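Local coordinates for TPR repeat-containing protein (Cytophaga hutchinsonii, PDB 3U4T) that is of unknown function but, as a tetratricopeptide repeat protein, probably offers a helical scaffold for binding other proteins, at residues Lys160-Phe165 with Ala183-Ala188; Lys204-Cys209 with Asp218-Ala223; Tyr226-Tyr231 with Asp241-Asn246. The protein carries 1 engineered substitution. One frame throughout, in Å; residues are numbered along the deposited sequence.

Interaction 1 (Lys160-Phe165 with Ala183-Ala188); sequences KADSSF and ARANAA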
ATOM      1  N   LYS A 160       6.944 -14.830  11.223  1.00 35.67           N
ATOM      2  CA  LYS A 160       5.867 -13.878  11.500  1.00 39.83           C
ATOM      3  C   LYS A 160       5.260 -13.274  10.236  1.00 36.34           C
ATOM      4  O   LYS A 160       4.086 -12.900  10.220  1.00 42.33           O
ATOM      5  CB  LYS A 160       6.360 -12.772  12.437  1.00 34.77           C
ATOM      6  CG  LYS A 160       6.646 -13.267  13.836  1.00 39.56           C
ATOM      7  CD  LYS A 160       7.438 -12.264  14.650  1.00 47.69           C
ATOM      8  CE  LYS A 160       6.559 -11.211  15.293  1.00 49.06           C
ATOM      9  NZ  LYS A 160       7.375 -10.326  16.177  1.00 52.76           N
ATOM     10  N   ALA A 161       6.050 -13.173   9.177  1.00 35.96           N
ATOM     11  CA  ALA A 161       5.527 -12.649   7.920  1.00 38.00           C
ATOM     12  C   ALA A 161       4.502 -13.650   7.392  1.00 35.54           C
ATOM     13  O   ALA A 161       3.452 -13.258   6.874  1.00 29.71           O
ATOM     14  CB  ALA A 161       6.654 -12.475   6.887  1.00 32.32           C
ATOM     15  N   ASP A 162       4.803 -14.941   7.543  1.00 33.12           N
ATOM     16  CA  ASP A 162       3.922 -16.006   7.064  1.00 35.67           C
ATOM     17  C   ASP A 162       2.569 -15.969   7.754  1.00 27.18           C
ATOM     18  O   ASP A 162       1.534 -15.967   7.095  1.00 28.30           O
ATOM     19  CB  ASP A 162       4.588 -17.379   7.284  1.00 34.84           C
ATOM     20  CG  ASP A 162       4.036 -18.472   6.355  1.00 38.67           C
ATOM     21  OD1 ASP A 162       3.531 -18.141   5.262  1.00 40.12           O
ATOM     22  OD2 ASP A 162       4.132 -19.671   6.712  1.00 37.34           O
ATOM     23  N   SER A 163       2.581 -15.935   9.082  1.00 38.70           N
ATOM     24  CA  SER A 163       1.342 -15.908   9.861  1.00 44.71           C
ATOM     25  C   SER A 163       0.503 -14.708   9.469  1.00 33.38           C
ATOM     26  O   SER A 163      -0.725 -14.793   9.358  1.00 38.79           O
ATOM     27  CB  SER A 163       1.648 -15.832  11.356  1.00 53.32           C
ATOM     28  OG  SER A 163       2.480 -16.909  11.749  1.00 59.47           O
ATOM     29  N   SER A 164       1.178 -13.585   9.264  1.00 32.65           N
ATOM     30  CA  SER A 164       0.500 -12.358   8.888  1.00 33.97           C
ATOM     31  C   SER A 164      -0.070 -12.510   7.482  1.00 45.17           C
ATOM     32  O   SER A 164      -1.106 -11.932   7.161  1.00 50.82           O
ATOM     33  CB  SER A 164       1.483 -11.183   8.965  1.00 37.04           C
ATOM     34  OG  SER A 164       0.881  -9.978   8.531  1.00 52.50           O
ATOM     35  N   PHE A 165       0.602 -13.281   6.633  1.00 37.68           N
ATOM     36  CA  PHE A 165       0.090 -13.485   5.282  1.00 36.83           C
ATOM     37  C   PHE A 165      -1.056 -14.495   5.339  1.00 40.14           C
ATOM     38  O   PHE A 165      -1.981 -14.445   4.527  1.00 32.10           O
ATOM     39  CB  PHE A 165       1.198 -13.970   4.337  1.00 38.03           C
ATOM     40  CG  PHE A 165       2.252 -12.936   4.063  1.00 35.91           C
ATOM     41  CD1 PHE A 165       1.892 -11.624   3.727  1.00 27.38           C
ATOM     42  CD2 PHE A 165       3.606 -13.258   4.160  1.00 29.67           C
ATOM     43  CE1 PHE A 165       2.875 -10.655   3.490  1.00 27.41           C
ATOM     44  CE2 PHE A 165       4.587 -12.300   3.925  1.00 36.56           C
ATOM     45  CZ  PHE A 165       4.223 -11.000   3.595  1.00 36.63           C
ATOM     46  N   ALA A 183       4.416 -17.771  -0.218  1.00 26.66           N
ATOM     47  CA  ALA A 183       5.445 -18.460  -0.980  1.00 34.49           C
ATOM     48  C   ALA A 183       6.798 -17.844  -0.642  1.00 40.03           C
ATOM     49  O   ALA A 183       7.725 -18.541  -0.241  1.00 36.90           O
ATOM     50  CB  ALA A 183       5.160 -18.332  -2.471  1.00 29.38           C
ATOM     51  N   ARG A 184       6.897 -16.527  -0.792  1.00 25.06           N
ATOM     52  CA  ARG A 184       8.130 -15.812  -0.509  1.00 27.35           C
ATOM     53  C   ARG A 184       8.576 -15.970   0.940  1.00 32.21           C
ATOM     54  O   ARG A 184       9.760 -16.142   1.218  1.00 32.30           O
ATOM     55  CB  ARG A 184       7.950 -14.341  -0.848  1.00 18.15           C
ATOM     56  CG  ARG A 184       7.829 -14.105  -2.336  1.00 28.71           C
ATOM     57  CD  ARG A 184       7.589 -12.650  -2.648  1.00 23.52           C
ATOM     58  NE  ARG A 184       7.710 -12.337  -4.068  1.00 22.56           N
ATOM     59  CZ  ARG A 184       7.436 -11.142  -4.571  1.00 33.03           C
ATOM     60  NH1 ARG A 184       7.030 -10.179  -3.764  1.00 39.21           N
ATOM     61  NH2 ARG A 184       7.577 -10.907  -5.864  1.00 35.87           N
ATOM     62  N   ALA A 185       7.627 -15.928   1.857  1.00 29.66           N
ATOM     63  CA  ALA A 185       7.950 -16.072   3.261  1.00 31.56           C
ATOM     64  C   ALA A 185       8.530 -17.465   3.531  1.00 36.20           C
ATOM     65  O   ALA A 185       9.465 -17.616   4.325  1.00 39.01           O
ATOM     66  CB  ALA A 185       6.710 -15.850   4.089  1.00 33.97           C
ATOM     67  N   ASN A 186       7.984 -18.484   2.870  1.00 25.36           N
ATOM     68  CA  ASN A 186       8.471 -19.847   3.054  1.00 36.76           C
ATOM     69  C   ASN A 186       9.787 -20.131   2.311  1.00 39.86           C
ATOM     70  O   ASN A 186      10.620 -20.910   2.781  1.00 40.26           O
ATOM     71  CB  ASN A 186       7.369 -20.837   2.670  1.00 34.71           C
ATOM     72  CG  ASN A 186       6.384 -21.081   3.813  1.00 46.83           C
ATOM     73  OD1 ASN A 186       6.641 -21.884   4.702  1.00 51.43           O
ATOM     74  ND2 ASN A 186       5.266 -20.372   3.799  1.00 49.24           N
ATOM     75  N   ALA A 187       9.992 -19.490   1.166  1.00 33.39           N
ATOM     76  CA  ALA A 187      11.241 -19.676   0.418  1.00 36.07           C
ATOM     77  C   ALA A 187      12.395 -19.103   1.238  1.00 41.48           C
ATOM     78  O   ALA A 187      13.524 -19.569   1.153  1.00 31.12           O
ATOM     79  CB  ALA A 187      11.168 -18.967  -0.942  1.00 24.63           C
ATOM     80  N   ALA A 188      12.098 -18.081   2.034  1.00 33.38           N
ATOM     81  CA  ALA A 188      13.092 -17.442   2.888  1.00 36.85           C
ATOM     82  C   ALA A 188      13.513 -18.387   4.018  1.00 40.71           C
ATOM     83  O   ALA A 188      14.654 -18.337   4.487  1.00 34.99           O
ATOM     84  CB  ALA A 188      12.519 -16.159   3.461  1.00 32.38           C
TER
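The apolar part of this contact is gathered round one methyl group, A185 CB, which points from helix 176-189 toward helix 158-171 and has A161, D162 and F165 around it. A161 CB faces it methyl to methyl at a loose 4.4 Å. From a second side the F165 ring presents its edge: A185 CB lies near the ring plane, 4.0 Å from F165 CD2 and 4.1 Å from F165 CE2. W181 also meets this ring. F165 CG lies beside the backbone N, anti to the carbonyl carbon (chi1 -68°). CD2 is modelled too near A161 O, which makes the exact setting of the ring doubtful. Backbone also takes part, for D162 N is 4.0 Å from A185 CB.

Helices 142-154 and 158-171 fall within a tetratricopeptide repeat sequence, and helix 176-189 packs against the second of them; the axes of segments 160-165 and 183-188 approach to 8.8 Å at 159°, nearly antiparallel. This is the stacking of antiparallel helices by which such repeats extend into a solenoid, and the small alanines at the interface let the backbones come close: CA of D162 and CA of A185 are 5.5 Å apart.

Polar groups meet at one border of the contact. The side chains of D162 and N186 cross at about a right angle, with carboxylate and amide planes turned 83° apart, and N186 ND2 lies 3.2 Å from D162 OD1 and equally far from D162 OD2. The stronger partners of both groups converge on R182, one turn before N186: its NE makes a salt bridge to D162 OD1, while its backbone O accepts a hydrogen bond from N186 ND2.

Interaction 2 (Lys204-Cys209 with Asp218-Ala223); sequences KLIEVC and DELIEA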
ATOM      1  N   LYS A 204      -0.239 -23.043  -5.762  1.00 44.62           N
ATOM      2  CA  LYS A 204      -1.568 -22.464  -5.601  1.00 46.54           C
ATOM      3  C   LYS A 204      -1.638 -21.113  -6.314  1.00 42.34           C
ATOM      4  O   LYS A 204      -2.681 -20.737  -6.852  1.00 33.56           O
ATOM      5  CB  LYS A 204      -1.900 -22.296  -4.120  1.00 41.00           C
ATOM      6  CG  LYS A 204      -2.832 -23.373  -3.566  1.00 50.43           C
ATOM      7  CD  LYS A 204      -4.262 -23.189  -4.077  1.00 61.84           C
ATOM      8  CE  LYS A 204      -5.239 -24.156  -3.402  1.00 71.70           C
ATOM      9  NZ  LYS A 204      -6.665 -23.712  -3.537  1.00 72.13           N
ATOM     10  N   LEU A 205      -0.520 -20.391  -6.322  1.00 46.29           N
ATOM     11  CA  LEU A 205      -0.449 -19.093  -6.982  1.00 36.94           C
ATOM     12  C   LEU A 205      -0.748 -19.261  -8.465  1.00 42.97           C
ATOM     13  O   LEU A 205      -1.473 -18.470  -9.063  1.00 37.59           O
ATOM     14  CB  LEU A 205       0.941 -18.499  -6.840  1.00 26.38           C
ATOM     15  CG  LEU A 205       0.978 -17.107  -7.457  1.00 29.16           C
ATOM     16  CD1 LEU A 205       0.306 -16.137  -6.504  1.00 34.19           C
ATOM     17  CD2 LEU A 205       2.398 -16.675  -7.686  1.00 29.62           C
ATOM     18  N   ILE A 206      -0.160 -20.290  -9.060  1.00 44.19           N
ATOM     19  CA  ILE A 206      -0.384 -20.580 -10.472  1.00 42.01           C
ATOM     20  C   ILE A 206      -1.825 -21.070 -10.619  1.00 46.11           C
ATOM     21  O   ILE A 206      -2.470 -20.828 -11.637  1.00 45.60           O
ATOM     22  CB  ILE A 206       0.581 -21.682 -10.983  1.00 31.97           C
ATOM     23  CG1 ILE A 206       2.017 -21.167 -10.984  1.00 32.67           C
ATOM     24  CG2 ILE A 206       0.176 -22.128 -12.377  1.00 23.00           C
ATOM     25  CD1 ILE A 206       3.052 -22.247 -11.329  1.00 43.53           C
ATOM     26  N   GLU A 207      -2.324 -21.763  -9.596  1.00 51.05           N
ATOM     27  CA  GLU A 207      -3.692 -22.274  -9.629  1.00 53.75           C
ATOM     28  C   GLU A 207      -4.643 -21.109  -9.851  1.00 58.36           C
ATOM     29  O   GLU A 207      -5.366 -21.062 -10.847  1.00 58.71           O
ATOM     30  CB  GLU A 207      -4.048 -22.993  -8.317  1.00 57.34           C
ATOM     31  CG  GLU A 207      -4.159 -24.514  -8.439  1.00 74.09           C
ATOM     32  CD  GLU A 207      -4.354 -25.203  -7.097  1.00 86.59           C
ATOM     33  OE1 GLU A 207      -5.335 -24.873  -6.401  1.00 94.21           O
ATOM     34  OE2 GLU A 207      -3.531 -26.075  -6.736  1.00 83.63           O
ATOM     35  N   VAL A 208      -4.622 -20.151  -8.932  1.00 47.84           N
ATOM     36  CA  VAL A 208      -5.500 -18.997  -9.040  1.00 52.46           C
ATOM     37  C   VAL A 208      -5.051 -17.977 -10.088  1.00 51.50           C
ATOM     38  O   VAL A 208      -5.820 -17.099 -10.471  1.00 60.57           O
ATOM     39  CB  VAL A 208      -5.644 -18.287  -7.677  1.00 49.53           C
ATOM     40  CG1 VAL A 208      -6.008 -19.301  -6.592  1.00 47.33           C
ATOM     41  CG2 VAL A 208      -4.356 -17.562  -7.331  1.00 52.56           C
ATOM     42  N   CYS A 209      -3.816 -18.092 -10.567  1.00 35.01           N
ATOM     43  CA  CYS A 209      -3.312 -17.140 -11.568  1.00 36.45           C
ATOM     44  C   CYS A 209      -3.232 -17.588 -13.018  1.00 41.41           C
ATOM     45  O   CYS A 209      -3.400 -16.790 -13.930  1.00 40.07           O
ATOM     46  CB  CYS A 209      -1.933 -16.616 -11.158  1.00 35.50           C
ATOM     47  SG  CYS A 209      -1.928 -15.414  -9.828  1.00 46.51           S
ATOM     48  N   ASP A 218       4.251 -11.382 -14.157  1.00 37.86           N
ATOM     49  CA  ASP A 218       5.353 -11.433 -13.201  1.00 45.44           C
ATOM     50  C   ASP A 218       5.193 -12.462 -12.078  1.00 42.44           C
ATOM     51  O   ASP A 218       6.172 -13.085 -11.663  1.00 31.14           O
ATOM     52  CB  ASP A 218       5.600 -10.046 -12.594  1.00 46.27           C
ATOM     53  CG  ASP A 218       5.883  -8.988 -13.646  1.00 46.98           C
ATOM     54  OD1 ASP A 218       6.515  -9.314 -14.674  1.00 50.81           O
ATOM     55  OD2 ASP A 218       5.480  -7.822 -13.436  1.00 48.61           O
ATOM     56  N   GLU A 219       3.976 -12.634 -11.570  1.00 36.38           N
ATOM     57  CA  GLU A 219       3.752 -13.611 -10.506  1.00 36.19           C
ATOM     58  C   GLU A 219       3.884 -15.044 -11.054  1.00 41.33           C
ATOM     59  O   GLU A 219       4.523 -15.900 -10.440  1.00 46.50           O
ATOM     60  CB  GLU A 219       2.362 -13.440  -9.865  1.00 45.71           C
ATOM     61  CG  GLU A 219       2.084 -12.111  -9.151  1.00 57.70           C
ATOM     62  CD  GLU A 219       1.911 -10.936 -10.103  1.00 59.34           C
ATOM     63  OE1 GLU A 219       1.387 -11.129 -11.215  1.00 59.74           O
ATOM     64  OE2 GLU A 219       2.284  -9.807  -9.736  1.00 53.58           O
ATOM     65  N   LEU A 220       3.283 -15.303 -12.210  1.00 30.99           N
ATOM     66  CA  LEU A 220       3.338 -16.630 -12.820  1.00 41.60           C
ATOM     67  C   LEU A 220       4.761 -17.022 -13.195  1.00 40.03           C
ATOM     68  O   LEU A 220       5.174 -18.175 -13.033  1.00 37.66           O
ATOM     69  CB  LEU A 220       2.437 -16.681 -14.060  1.00 33.26           C
ATOM     70  CG  LEU A 220       0.948 -16.774 -13.730  1.00 41.15           C
ATOM     71  CD1 LEU A 220       0.141 -16.441 -14.967  1.00 40.31           C
ATOM     72  CD2 LEU A 220       0.611 -18.182 -13.192  1.00 43.82           C
ATOM     73  N   ILE A 221       5.512 -16.050 -13.693  1.00 30.98           N
ATOM     74  CA  ILE A 221       6.886 -16.301 -14.080  1.00 30.19           C
ATOM     75  C   ILE A 221       7.700 -16.656 -12.848  1.00 35.02           C
ATOM     76  O   ILE A 221       8.513 -17.581 -12.886  1.00 34.40           O
ATOM     77  CB  ILE A 221       7.476 -15.069 -14.791  1.00 25.42           C
ATOM     78  CG1 ILE A 221       6.895 -14.988 -16.206  1.00 31.71           C
ATOM     79  CG2 ILE A 221       8.995 -15.144 -14.822  1.00 33.03           C
ATOM     80  CD1 ILE A 221       7.420 -13.832 -17.036  1.00 24.48           C
ATOM     81  N   GLU A 222       7.479 -15.920 -11.757  1.00 22.68           N
ATOM     82  CA  GLU A 222       8.193 -16.176 -10.504  1.00 28.36           C
ATOM     83  C   GLU A 222       7.831 -17.561  -9.974  1.00 28.12           C
ATOM     84  O   GLU A 222       8.691 -18.320  -9.531  1.00 34.99           O
ATOM     85  CB  GLU A 222       7.831 -15.120  -9.452  1.00 28.77           C
ATOM     86  CG  GLU A 222       8.439 -15.351  -8.060  1.00 26.17           C
ATOM     87  CD  GLU A 222       8.062 -14.239  -7.091  1.00 31.83           C
ATOM     88  OE1 GLU A 222       8.042 -14.454  -5.856  1.00 35.94           O
ATOM     89  OE2 GLU A 222       7.786 -13.130  -7.587  1.00 24.76           O
ATOM     90  N   ALA A 223       6.543 -17.878 -10.019  1.00 24.02           N
ATOM     91  CA  ALA A 223       6.059 -19.161  -9.543  1.00 27.91           C
ATOM     92  C   ALA A 223       6.671 -20.289 -10.369  1.00 27.17           C
ATOM     93  O   ALA A 223       7.191 -21.257  -9.823  1.00 36.50           O
ATOM     94  CB  ALA A 223       4.547 -19.199  -9.627  1.00 20.09           C
TER
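I206 meets L220 and A223 with nearly every atom of its side chain. At the branch, I206 CB has L220 CD2 4.1 Å away, and the CG2 methyl touches that same leucine methyl at a similar separation. The other branch, with CG1 beside the backbone N and anti to the carbonyl carbon (chi1 -67°), brings the side chain nearer to helix 217-233. Here CG1 sits 3.5 Å from A223 CB, tighter than usual van der Waals contact, and also touches L220 CD2. The terminal CD1 continues past the alanine, its distance to A223 CB being 3.8 Å. L220 thus covers the root of the isoleucine and A223 its outer half.

Two further residues of helix 199-209 flank this pair. L205 CG lies anti to the backbone N (chi1 -177°). L205 CD2 is 3.8 Å from A223 CB and 3.6 Å from the backbone O of E219, with E219 CB close by. At the C-terminal end of the helix, L220 CD1 is 3.7 Å from C209 O, and L220 CD2 also approaches C209 CB, an atom whose position is doubtful. No hydrogen bond crosses the contact, which is mainly apolar packing, the axes of 204-209 and 218-223 at 145°; a short connection joins the two helices, as expected of a helical hairpin in a tetratricopeptide-like array. Y176 of helix 176-189 touches both C209 and E219 on one flank, while L250 of helix 237-250 packs on L220, so the hairpin is held between the helices that precede and follow it.

Interaction 3 (Tyr226-Tyr231 with Asp241-Asn246); sequences YIAYYY and DAAWKN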
ATOM      1  N   TYR A 226      10.511 -20.799  -9.731  1.00 28.06           N
ATOM      2  CA  TYR A 226      10.794 -21.555  -8.517  1.00 33.95           C
ATOM      3  C   TYR A 226      10.599 -23.044  -8.816  1.00 31.42           C
ATOM      4  O   TYR A 226      11.483 -23.861  -8.574  1.00 26.90           O
ATOM      5  CB  TYR A 226       9.843 -21.134  -7.394  1.00 22.36           C
ATOM      6  CG  TYR A 226       9.941 -22.023  -6.169  1.00 22.23           C
ATOM      7  CD1 TYR A 226      10.936 -21.819  -5.210  1.00 22.71           C
ATOM      8  CD2 TYR A 226       9.084 -23.113  -6.000  1.00 15.86           C
ATOM      9  CE1 TYR A 226      11.074 -22.664  -4.127  1.00 28.71           C
ATOM     10  CE2 TYR A 226       9.227 -23.968  -4.920  1.00 24.66           C
ATOM     11  CZ  TYR A 226      10.217 -23.739  -3.989  1.00 37.35           C
ATOM     12  OH  TYR A 226      10.344 -24.584  -2.911  1.00 44.35           O
ATOM     13  N   ILE A 227       9.433 -23.386  -9.352  1.00 31.90           N
ATOM     14  CA  ILE A 227       9.137 -24.769  -9.669  1.00 34.65           C
ATOM     15  C   ILE A 227      10.218 -25.375 -10.558  1.00 37.03           C
ATOM     16  O   ILE A 227      10.755 -26.443 -10.248  1.00 39.41           O
ATOM     17  CB  ILE A 227       7.762 -24.895 -10.358  1.00 34.24           C
ATOM     18  CG1 ILE A 227       6.680 -24.294  -9.462  1.00 24.70           C
ATOM     19  CG2 ILE A 227       7.432 -26.364 -10.613  1.00 31.90           C
ATOM     20  CD1 ILE A 227       6.530 -25.004  -8.144  1.00 32.12           C
ATOM     21  N   ALA A 228      10.548 -24.697 -11.656  1.00 31.15           N
ATOM     22  CA  ALA A 228      11.577 -25.209 -12.572  1.00 36.54           C
ATOM     23  C   ALA A 228      12.900 -25.504 -11.865  1.00 36.13           C
ATOM     24  O   ALA A 228      13.557 -26.503 -12.172  1.00 41.80           O
ATOM     25  CB  ALA A 228      11.799 -24.238 -13.727  1.00 25.96           C
ATOM     26  N   TYR A 229      13.289 -24.647 -10.921  1.00 36.99           N
ATOM     27  CA  TYR A 229      14.521 -24.863 -10.169  1.00 43.74           C
ATOM     28  C   TYR A 229      14.308 -25.990  -9.166  1.00 41.60           C
ATOM     29  O   TYR A 229      15.167 -26.841  -8.982  1.00 37.25           O
ATOM     30  CB  TYR A 229      14.951 -23.589  -9.430  1.00 47.91           C
ATOM     31  CG  TYR A 229      15.468 -22.487 -10.345  1.00 68.03           C
ATOM     32  CD1 TYR A 229      16.455 -22.746 -11.307  1.00 65.92           C
ATOM     33  CD2 TYR A 229      14.993 -21.179 -10.231  1.00 73.49           C
ATOM     34  CE1 TYR A 229      16.956 -21.726 -12.127  1.00 61.84           C
ATOM     35  CE2 TYR A 229      15.489 -20.151 -11.045  1.00 73.30           C
ATOM     36  CZ  TYR A 229      16.470 -20.431 -11.988  1.00 67.19           C
ATOM     37  OH  TYR A 229      16.978 -19.414 -12.769  1.00 61.10           O
ATOM     38  N   TYR A 230      13.157 -25.995  -8.510  1.00 22.81           N
ATOM     39  CA  TYR A 230      12.873 -27.039  -7.545  1.00 27.12           C
ATOM     40  C   TYR A 230      13.043 -28.395  -8.221  1.00 40.05           C
ATOM     41  O   TYR A 230      13.654 -29.312  -7.669  1.00 46.67           O
ATOM     42  CB  TYR A 230      11.432 -26.935  -7.055  1.00 29.47           C
ATOM     43  CG  TYR A 230      11.022 -28.124  -6.221  1.00 29.76           C
ATOM     44  CD1 TYR A 230      11.341 -28.188  -4.864  1.00 30.85           C
ATOM     45  CD2 TYR A 230      10.364 -29.209  -6.798  1.00 35.39           C
ATOM     46  CE1 TYR A 230      11.017 -29.299  -4.100  1.00 36.18           C
ATOM     47  CE2 TYR A 230      10.035 -30.332  -6.044  1.00 43.27           C
ATOM     48  CZ  TYR A 230      10.361 -30.372  -4.697  1.00 43.55           C
ATOM     49  OH  TYR A 230      10.003 -31.471  -3.951  1.00 45.46           O
ATOM     50  N   TYR A 231      12.490 -28.509  -9.425  1.00 35.66           N
ATOM     51  CA  TYR A 231      12.539 -29.754 -10.162  1.00 32.26           C
ATOM     52  C   TYR A 231      13.880 -30.079 -10.783  1.00 31.11           C
ATOM     53  O   TYR A 231      14.174 -31.247 -11.006  1.00 36.50           O
ATOM     54  CB  TYR A 231      11.435 -29.791 -11.219  1.00 43.76           C
ATOM     55  CG  TYR A 231      10.082 -30.130 -10.634  1.00 44.74           C
ATOM     56  CD1 TYR A 231       9.917 -31.241  -9.790  1.00 43.46           C
ATOM     57  CD2 TYR A 231       8.967 -29.353 -10.928  1.00 32.00           C
ATOM     58  CE1 TYR A 231       8.670 -31.566  -9.256  1.00 38.63           C
ATOM     59  CE2 TYR A 231       7.715 -29.665 -10.405  1.00 37.92           C
ATOM     60  CZ  TYR A 231       7.571 -30.773  -9.568  1.00 37.39           C
ATOM     61  OH  TYR A 231       6.323 -31.058  -9.057  1.00 38.79           O
ATOM     62  N   ASP A 241      11.217 -28.759 -17.396  1.00 46.10           N
ATOM     63  CA  ASP A 241      11.118 -28.202 -18.733  1.00 42.78           C
ATOM     64  C   ASP A 241       9.734 -27.601 -18.971  1.00 40.03           C
ATOM     65  O   ASP A 241       9.593 -26.547 -19.603  1.00 35.92           O
ATOM     66  CB  ASP A 241      11.414 -29.278 -19.774  1.00 37.79           C
ATOM     67  CG  ASP A 241      12.886 -29.625 -19.842  1.00 51.63           C
ATOM     68  OD1 ASP A 241      13.705 -28.864 -19.272  1.00 50.44           O
ATOM     69  OD2 ASP A 241      13.221 -30.651 -20.469  1.00 59.66           O
ATOM     70  N   ALA A 242       8.712 -28.273 -18.454  1.00 39.63           N
ATOM     71  CA  ALA A 242       7.341 -27.803 -18.608  1.00 43.97           C
ATOM     72  C   ALA A 242       7.188 -26.429 -17.962  1.00 43.78           C
ATOM     73  O   ALA A 242       6.525 -25.547 -18.502  1.00 36.70           O
ATOM     74  CB  ALA A 242       6.363 -28.801 -17.965  1.00 30.45           C
ATOM     75  N   ALA A 243       7.801 -26.255 -16.797  1.00 35.85           N
ATOM     76  CA  ALA A 243       7.716 -24.984 -16.101  1.00 33.21           C
ATOM     77  C   ALA A 243       8.458 -23.943 -16.929  1.00 42.00           C
ATOM     78  O   ALA A 243       7.983 -22.816 -17.100  1.00 34.42           O
ATOM     79  CB  ALA A 243       8.323 -25.105 -14.710  1.00 27.81           C
ATOM     80  N   TRP A 244       9.622 -24.329 -17.452  1.00 42.42           N
ATOM     81  CA  TRP A 244      10.429 -23.436 -18.275  1.00 41.12           C
ATOM     82  C   TRP A 244       9.612 -23.044 -19.491  1.00 34.58           C
ATOM     83  O   TRP A 244       9.787 -21.956 -20.043  1.00 33.20           O
ATOM     84  CB  TRP A 244      11.715 -24.130 -18.725  1.00 42.64           C
ATOM     85  CG  TRP A 244      12.797 -24.178 -17.682  1.00 45.58           C
ATOM     86  CD1 TRP A 244      13.565 -25.256 -17.352  1.00 46.93           C
ATOM     87  CD2 TRP A 244      13.252 -23.097 -16.855  1.00 41.27           C
ATOM     88  NE1 TRP A 244      14.471 -24.917 -16.376  1.00 35.75           N
ATOM     89  CE2 TRP A 244      14.305 -23.602 -16.058  1.00 35.00           C
ATOM     90  CE3 TRP A 244      12.883 -21.756 -16.721  1.00 47.78           C
ATOM     91  CZ2 TRP A 244      14.978 -22.811 -15.128  1.00 41.76           C
ATOM     92  CZ3 TRP A 244      13.560 -20.970 -15.794  1.00 51.97           C
ATOM     93  CH2 TRP A 244      14.600 -21.503 -15.014  1.00 44.66           C
ATOM     94  N   LYS A 245       8.712 -23.931 -19.900  1.00 29.57           N
ATOM     95  CA  LYS A 245       7.883 -23.645 -21.055  1.00 43.07           C
ATOM     96  C   LYS A 245       6.779 -22.671 -20.689  1.00 42.92           C
ATOM     97  O   LYS A 245       6.516 -21.732 -21.429  1.00 41.96           O
ATOM     98  CB  LYS A 245       7.292 -24.938 -21.634  1.00 47.38           C
ATOM     99  CG  LYS A 245       8.315 -25.820 -22.357  1.00 60.55           C
ATOM    100  CD  LYS A 245       7.716 -27.155 -22.804  1.00 72.64           C
ATOM    101  CE  LYS A 245       8.766 -28.041 -23.479  1.00 81.80           C
ATOM    102  NZ  LYS A 245       8.371 -29.481 -23.499  1.00 91.68           N
ATOM    103  N   ASN A 246       6.133 -22.866 -19.547  1.00 32.67           N
ATOM    104  CA  ASN A 246       5.068 -21.943 -19.166  1.00 28.28           C
ATOM    105  C   ASN A 246       5.541 -20.499 -19.157  1.00 36.12           C
ATOM    106  O   ASN A 246       4.758 -19.580 -19.402  1.00 45.61           O
ATOM    107  CB  ASN A 246       4.519 -22.293 -17.798  1.00 28.81           C
ATOM    108  CG  ASN A 246       4.020 -23.698 -17.742  1.00 38.83           C
ATOM    109  OD1 ASN A 246       3.522 -24.219 -18.742  1.00 41.91           O
ATOM    110  ND2 ASN A 246       4.139 -24.329 -16.580  1.00 42.98           N
TER
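A228 CB stands over the face of the W244 indole, and the tight part of the contact is built on this meeting. W244 CG lies beside the backbone N and anti to the carbonyl carbon (chi1 -79°). The methyl of A228 lies 3.6 Å from the centroid of the six-membered ring, 18° off its normal, a CH-pi arrangement; its closest ring atom is W244 CE2, 3.5 Å from A228 CB. The same methyl also touches A243 CB of the facing helix, at 3.7 Å. With alanines facing each other, the CA atoms of A228 and A243 come within 5.2 Å, and the axes of segments 226-231 and 241-246 within 8.1 Å. I227 adds only a distant touch of CG2 on A243 CB.

Toward solvent the contact passes to the exposed Y229. There the far edge of W244 points into the face of Y229 in a T-shaped pair, planes at 88° and centroids 5.2 Å apart. W244 CH2 and CZ2 do the touching, CH2 3.7 Å from both CZ and CE1 of Y229, near the hydroxyl. A257 and L261 of helix 255-261 also pack on the tryptophan.

With no hydrogen bond between the segments, the pairing rests on apolar packing and on two uses of the indole: its face takes a methyl, while its weakly positive C-H edge would be drawn to the electron-rich tyrosine face.

The three contacts follow one another along the chain and lie on the same side of its centre, in the C-terminal half of the helical array. Interactions 1 and 2 have centres 16 Å apart and are joined directly by a salt bridge, R184 NE to E222 OE1 at 2.8 Å; Y202 OH also hydrogen-bonds to that carboxylate oxygen. Interactions 2 and 3, with centres 12 Å apart, share helix 217-233, which pairs first with helix 199-209 and then with helix 237-250. Interactions 1 and 3 have centres 22 Å and nearest atoms about 5 Å apart, without touching. Together they sample three helix pairings of this C-terminal array; no active site or ligand is known here.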